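PDB 7DH8: transcriptional regulator fur family from Xanthomonas campestris pv. campestris, which is a zinc-uptake regulator of the Fur family, which binds zinc and probably represses transcription by binding regulatory DNA. Local coordinates for residues Arg33-Arg38 against Asn93-Lys98. Numbering follows the deposited sequence.
With ZN (zinc ion), chain B.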
loop_
_atom_site.group_PDB
_atom_site.type_symbol
_atom_site.label_atom_id
_atom_site.label_comp_id
_atom_site.label_asym_id
_atom_site.label_seq_id
_atom_site.Cartn_x
_atom_site.Cartn_y
_atom_site.Cartn_z
ATOM N N ARG A 33 -10.177 -5.468 27.572
ATOM C CA ARG A 33 -9.414 -6.398 28.429
ATOM C C ARG A 33 -8.271 -6.973 27.608
ATOM O O ARG A 33 -7.569 -7.821 28.088
ATOM C CB ARG A 33 -10.286 -7.475 29.090
ATOM C CG ARG A 33 -9.713 -8.013 30.399
ATOM C CD ARG A 33 -10.022 -9.461 30.734
ATOM N NE ARG A 33 -9.673 -9.844 32.089
ATOM C CZ ARG A 33 -10.498 -10.475 32.917
ATOM N NH1 ARG A 33 -11.720 -10.810 32.518
ATOM N NH2 ARG A 33 -10.091 -10.790 34.135
ATOM N N ALA A 34 -8.103 -6.555 26.364
ATOM C CA ALA A 34 -6.871 -7.020 25.696
ATOM C C ALA A 34 -5.764 -6.044 26.098
ATOM O O ALA A 34 -4.592 -6.404 25.973
ATOM C CB ALA A 34 -7.055 -7.149 24.215
ATOM N N CYS A 35 -6.152 -4.832 26.513
ATOM C CA CYS A 35 -5.232 -3.798 27.012
ATOM C C CYS A 35 -4.780 -3.956 28.464
ATOM O O CYS A 35 -3.548 -3.791 28.688
ATOM C CB CYS A 35 -5.922 -2.451 27.054
ATOM S SG CYS A 35 -6.280 -1.784 25.420
ATOM N N SER A 36 -5.711 -4.219 29.410
ATOM C CA SER A 36 -5.343 -4.554 30.822
ATOM C C SER A 36 -5.031 -5.788 30.000
ATOM O O SER A 36 -5.607 -5.893 28.940
ATOM C CB SER A 36 -6.451 -4.317 31.839
ATOM O OG SER A 36 -7.065 -3.043 31.744
ATOM N N GLU A 37 -4.227 -6.660 30.578
ATOM C CA GLU A 37 -3.510 -7.855 30.073
ATOM C C GLU A 37 -2.164 -7.573 29.399
ATOM O O GLU A 37 -1.622 -8.472 28.762
ATOM C CB GLU A 37 -4.288 -8.484 28.932
ATOM C CG GLU A 37 -4.485 -9.958 29.126
ATOM C CD GLU A 37 -5.834 -10.461 28.675
ATOM O OE1 GLU A 37 -5.972 -10.786 27.485
ATOM O OE2 GLU A 37 -6.727 -10.551 29.527
ATOM N N ARG A 38 -1.761 -6.311 29.388
ATOM C CA ARG A 38 -0.425 -5.870 28.961
ATOM C C ARG A 38 -0.257 -4.466 29.521
ATOM O O ARG A 38 -1.174 -3.927 30.122
ATOM C CB ARG A 38 -0.161 -6.021 27.477
ATOM C CG ARG A 38 1.070 -6.861 27.196
ATOM C CD ARG A 38 2.331 -6.087 27.514
ATOM N NE ARG A 38 3.455 -6.936 27.867
ATOM C CZ ARG A 38 4.585 -6.546 28.466
ATOM N NH1 ARG A 38 4.786 -5.289 28.815
ATOM N NH2 ARG A 38 5.519 -7.433 28.737
ATOM N N ASN A 93 -0.654 -0.725 18.557
ATOM C CA ASN A 93 -1.051 -1.927 19.276
ATOM C C ASN A 93 -1.880 -2.892 18.439
ATOM O O ASN A 93 -2.412 -3.873 18.979
ATOM C CB ASN A 93 -1.815 -1.513 20.525
ATOM C CG ASN A 93 -0.927 -0.781 21.505
ATOM O OD1 ASN A 93 -0.096 -1.400 22.167
ATOM N ND2 ASN A 93 -1.054 0.541 21.563
ATOM N N GLY A 94 -2.034 -2.624 17.151
ATOM C CA GLY A 94 -2.676 -3.561 16.255
ATOM C C GLY A 94 -4.174 -3.699 16.395
ATOM O O GLY A 94 -4.724 -4.693 15.903
ATOM N N PHE A 95 -4.857 -2.745 17.030
ATOM C CA PHE A 95 -6.317 -2.781 17.080
ATOM C C PHE A 95 -6.984 -2.156 15.857
ATOM O O PHE A 95 -8.171 -2.376 15.643
ATOM C CB PHE A 95 -6.818 -2.084 18.351
ATOM C CG PHE A 95 -6.224 -2.658 19.614
ATOM C CD1 PHE A 95 -6.451 -3.999 19.961
ATOM C CD2 PHE A 95 -5.431 -1.883 20.447
ATOM C CE1 PHE A 95 -5.917 -4.534 21.113
ATOM C CE2 PHE A 95 -4.897 -2.420 21.606
ATOM C CZ PHE A 95 -5.132 -3.745 21.937
ATOM N N VAL A 96 -6.254 -1.367 15.079
ATOM C CA VAL A 96 -6.781 -0.673 13.904
ATOM C C VAL A 96 -5.713 -0.804 12.845
ATOM O O VAL A 96 -4.522 -0.755 13.162
ATOM C CB VAL A 96 -7.071 0.805 14.216
ATOM C CG1 VAL A 96 -7.007 1.692 12.919
ATOM C CG2 VAL A 96 -8.418 0.955 14.984
ATOM N N HIS A 97 -6.113 -1.030 11.603
ATOM C CA HIS A 97 -5.164 -1.105 10.518
ATOM C C HIS A 97 -5.372 0.100 9.634
ATOM O O HIS A 97 -6.511 0.459 9.338
ATOM C CB HIS A 97 -5.333 -2.381 9.666
ATOM C CG HIS A 97 -5.097 -3.650 10.429
ATOM N ND1 HIS A 97 -3.830 -4.138 10.668
ATOM C CD2 HIS A 97 -5.955 -4.537 10.985
ATOM C CE1 HIS A 97 -3.918 -5.261 11.365
ATOM N NE2 HIS A 97 -5.199 -5.543 11.541
ATOM N N LYS A 98 -4.271 0.687 9.178
ATOM C CA LYS A 98 -4.351 1.684 8.137
ATOM C C LYS A 98 -4.146 0.988 6.808
ATOM O O LYS A 98 -3.127 0.316 6.609
ATOM C CB LYS A 98 -3.297 2.781 8.305
ATOM C CG LYS A 98 -3.517 3.956 7.252
ATOM C CD LYS A 98 -2.349 4.965 7.347
ATOM C CE LYS A 98 -2.271 5.893 6.110
ATOM N NZ LYS A 98 -1.242 6.996 6.335
HETATM ZN ZN ZN B . -5.756 -7.315 12.323
#
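In what is, as in Fur relatives, the winged-helix DNA-binding domain, Ala-34 and Cys-35 of helix 25-35 meet the Phe-95 ring just ahead of the hairpin 96-99/104-107. Ala-34 CB lies 4.2 Å from Phe-95 CE1, while Cys-35 SG stands 4.1 Å from Phe-95 CE2, so the two meet the ring corners flanking CZ, both obliquely and from the same side of the ring plane. The sulfur is 4.9 Å from the ring centroid and 48° off its normal, an oblique sulfur-aromatic contact. No hydrogen bond crosses, and the 91 Å² buried comes from these three residues.

Helix 80-92 ends in a Schellman motif: Phe-95 N bonds to Leu-90 O and Gly-94 N to Met-91 O, with Gly-94 as C-prime residue at a phi of 73°. This reversal brings Asn-93 O to 3.8 Å from the plane of the Phe-95 ring, over the centre of its other face. With CG anti to its carbonyl carbon (chi1 -55°), Phe-95 reaches helix 25-35, while its backbone is hydrogen-bonded to that of Cys-108. Two residues on, in strand 96-99, His-97 NE2 binds zinc at 2.0 Å; Cys-108, His-116 and Glu-131 complete the site.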